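Local coordinates for pyocin-S2 immunity protein (Pseudomonas aeruginosa, PDB 4QKO) that probably protects its producer by binding the nuclease domain of the bacteriocin pyocin S2, with which it forms a complex, at residues 33-36 with 37-41. Residues are numbered along the deposited sequence; the frame is centred on the assembly and turned at random.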
ATOM      1  N   SER A  33      -3.210  10.355  -7.295  1.00 31.06           N
ATOM      2  CA  SER A  33      -2.535  11.541  -6.797  1.00 28.65           C
ATOM      3  C   SER A  33      -1.642  11.206  -5.599  1.00 27.01           C
ATOM      4  O   SER A  33      -0.540  11.781  -5.436  1.00 24.90           O
ATOM      5  CB  SER A  33      -3.483  12.666  -6.362  1.00 30.66           C
ATOM      6  OG  SER A  33      -4.244  12.342  -5.208  1.00 30.95           O
ATOM      7  N   HIS A  34      -2.114  10.306  -4.734  1.00 24.89           N
ATOM      8  CA  HIS A  34      -1.295   9.899  -3.596  1.00 23.45           C
ATOM      9  C   HIS A  34      -0.049   9.143  -4.049  1.00 23.09           C
ATOM     10  O   HIS A  34       1.040   9.319  -3.479  1.00 23.72           O
ATOM     11  CB  HIS A  34      -2.118   8.999  -2.652  1.00 21.55           C
ATOM     12  CG  HIS A  34      -1.516   8.824  -1.318  1.00 20.54           C
ATOM     13  ND1 HIS A  34      -0.673   7.768  -1.036  1.00 20.27           N
ATOM     14  CD2 HIS A  34      -1.624   9.544  -0.179  1.00 22.12           C
ATOM     15  CE1 HIS A  34      -0.288   7.854   0.223  1.00 21.65           C
ATOM     16  NE2 HIS A  34      -0.857   8.920   0.775  1.00 21.51           N
ATOM     17  N   ILE A  35      -0.202   8.268  -5.020  1.00 22.42           N
ATOM     18  CA  ILE A  35       0.932   7.506  -5.505  1.00 23.97           C
ATOM     19  C   ILE A  35       1.998   8.442  -6.026  1.00 27.24           C
ATOM     20  O   ILE A  35       3.209   8.250  -5.761  1.00 24.17           O
ATOM     21  CB  ILE A  35       0.539   6.454  -6.572  1.00 24.47           C
ATOM     22  CG1 ILE A  35      -0.242   5.297  -5.946  1.00 24.79           C
ATOM     23  CG2 ILE A  35       1.792   5.891  -7.254  1.00 26.07           C
ATOM     24  CD1 ILE A  35      -0.993   4.384  -6.901  1.00 25.64           C
ATOM     25  N   GLN A  36       1.560   9.471  -6.759  1.00 26.13           N
ATOM     26  CA  GLN A  36       2.486  10.481  -7.262  1.00 30.38           C
ATOM     27  C   GLN A  36       3.234  11.216  -6.193  1.00 26.82           C
ATOM     28  O   GLN A  36       4.441  11.435  -6.312  1.00 29.24           O
ATOM     29  CB  GLN A  36       1.756  11.489  -8.162  1.00 35.25           C
ATOM     30  CG  GLN A  36       1.531  10.873  -9.513  1.00 40.90           C
ATOM     31  CD  GLN A  36       2.862  10.394 -10.108  1.00 48.51           C
ATOM     32  OE1 GLN A  36       3.826  11.190 -10.212  1.00 51.33           O
ATOM     33  NE2 GLN A  36       2.941   9.072 -10.460  1.00 47.03           N
ATOM     34  N   ALA A  37       2.547  11.549  -5.119  1.00 22.51           N
ATOM     35  CA  ALA A  37       3.201  12.227  -4.004  1.00 21.68           C
ATOM     36  C   ALA A  37       4.234  11.299  -3.306  1.00 21.46           C
ATOM     37  O   ALA A  37       5.302  11.736  -2.952  1.00 21.50           O
ATOM     38  CB  ALA A  37       2.162  12.642  -3.027  1.00 22.31           C
ATOM     39  N   VAL A  38       3.911  10.021  -3.114  1.00 21.43           N
ATOM     40  CA  VAL A  38       4.870   9.053  -2.603  1.00 22.46           C
ATOM     41  C   VAL A  38       6.131   8.977  -3.515  1.00 23.71           C
ATOM     42  O   VAL A  38       7.246   9.014  -3.011  1.00 21.89           O
ATOM     43  CB  VAL A  38       4.259   7.700  -2.398  1.00 22.08           C
ATOM     44  CG1 VAL A  38       5.343   6.669  -2.035  1.00 21.81           C
ATOM     45  CG2 VAL A  38       3.287   7.753  -1.245  1.00 21.59           C
ATOM     46  N   LEU A  39       5.940   8.923  -4.823  1.00 25.52           N
ATOM     47  CA  LEU A  39       7.073   8.912  -5.807  1.00 28.51           C
ATOM     48  C   LEU A  39       7.828  10.189  -5.741  1.00 27.45           C
ATOM     49  O   LEU A  39       9.054  10.169  -5.694  1.00 29.33           O
ATOM     50  CB  LEU A  39       6.564   8.630  -7.215  1.00 30.55           C
ATOM     51  CG  LEU A  39       6.011   7.190  -7.440  1.00 31.98           C
ATOM     52  CD1 LEU A  39       5.327   7.042  -8.804  1.00 34.45           C
ATOM     53  CD2 LEU A  39       7.079   6.091  -7.299  1.00 33.25           C
ATOM     54  N   GLU A  40       7.130  11.312  -5.592  1.00 28.09           N
ATOM     55  CA  GLU A  40       7.788  12.596  -5.346  1.00 28.87           C
ATOM     56  C   GLU A  40       8.625  12.615  -4.033  1.00 26.88           C
ATOM     57  O   GLU A  40       9.739  13.127  -4.046  1.00 25.62           O
ATOM     58  CB  GLU A  40       6.795  13.763  -5.356  1.00 34.30           C
ATOM     59  CG  GLU A  40       6.350  14.133  -6.757  1.00 42.67           C
ATOM     60  CD  GLU A  40       5.276  15.253  -6.884  1.00 50.75           C
ATOM     61  OE1 GLU A  40       5.439  16.344  -6.269  1.00 62.20           O
ATOM     62  OE2 GLU A  40       4.320  15.076  -7.695  1.00 44.89           O
ATOM     63  N   PHE A  41       8.067  12.087  -2.933  1.00 23.98           N
ATOM     64  CA  PHE A  41       8.781  11.948  -1.672  1.00 22.64           C
ATOM     65  C   PHE A  41      10.080  11.187  -1.876  1.00 21.01           C
ATOM     66  O   PHE A  41      11.128  11.626  -1.387  1.00 20.99           O
ATOM     67  CB  PHE A  41       7.880  11.253  -0.646  1.00 21.60           C
ATOM     68  CG  PHE A  41       8.529  10.868   0.621  1.00 20.17           C
ATOM     69  CD1 PHE A  41       8.661  11.776   1.671  1.00 20.57           C
ATOM     70  CD2 PHE A  41       8.998   9.580   0.813  1.00 19.86           C
ATOM     71  CE1 PHE A  41       9.250  11.393   2.878  1.00 21.68           C
ATOM     72  CE2 PHE A  41       9.588   9.200   2.031  1.00 21.19           C
ATOM     73  CZ  PHE A  41       9.730  10.094   3.064  1.00 19.60           C
TER
HETATM   74  O   HOH W   1       4.819  13.643 -10.074  1.00 41.32           O
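Gln36 and Glu40, one helical turn apart, are joined through a single water that donates to both, to Gln36 OE1 at 2.6 Å and to Glu40 OE2 at 2.8 Å. A bend at chi2 (-55°) turns the amide of Gln36 forward, toward the C-terminal end of the helix, where Glu40 and Leu39 lie. The same bend lays its NE2 3.5 Å from Leu39 CD1, the two side chains crossing at a slant.

Around the helix from this polar pair the contacts are between carbon atoms. Ile35 and Leu39 run side by side in the same direction and meet through CG2 of the former and CD1 of the latter, 4.0 Å apart. His34, its CG swung anti to the backbone N (chi1 -165°), presents CE1 to Val38 CG2 at 3.9 Å, and the methyl approaches the ring obliquely.

Beneath these pairs runs the regular i to i+4 ladder of an alpha helix: Ala37, Val38, Leu39 and Glu40 donate to the carbonyls of Ser33, His34, Ile35 and Gln36, the last bond being the shortest at 2.8 Å.

In His34, NE2 is hydrogen-bonded to Ile20 O, near the C-terminal end of helix 10-21, and ND1 to the hydroxyl of Tyr85 of the pyocin S2 chain, which also packs on Ile35 and Val38. This part of helix 31-45 thus belongs to the surface that meets the toxin, where Leu39 packs on Ile96 of the pyocin S2 chain, while Ala37 and Phe41 pack against helix 10-21 and Phe41 also reaches helix 52-55.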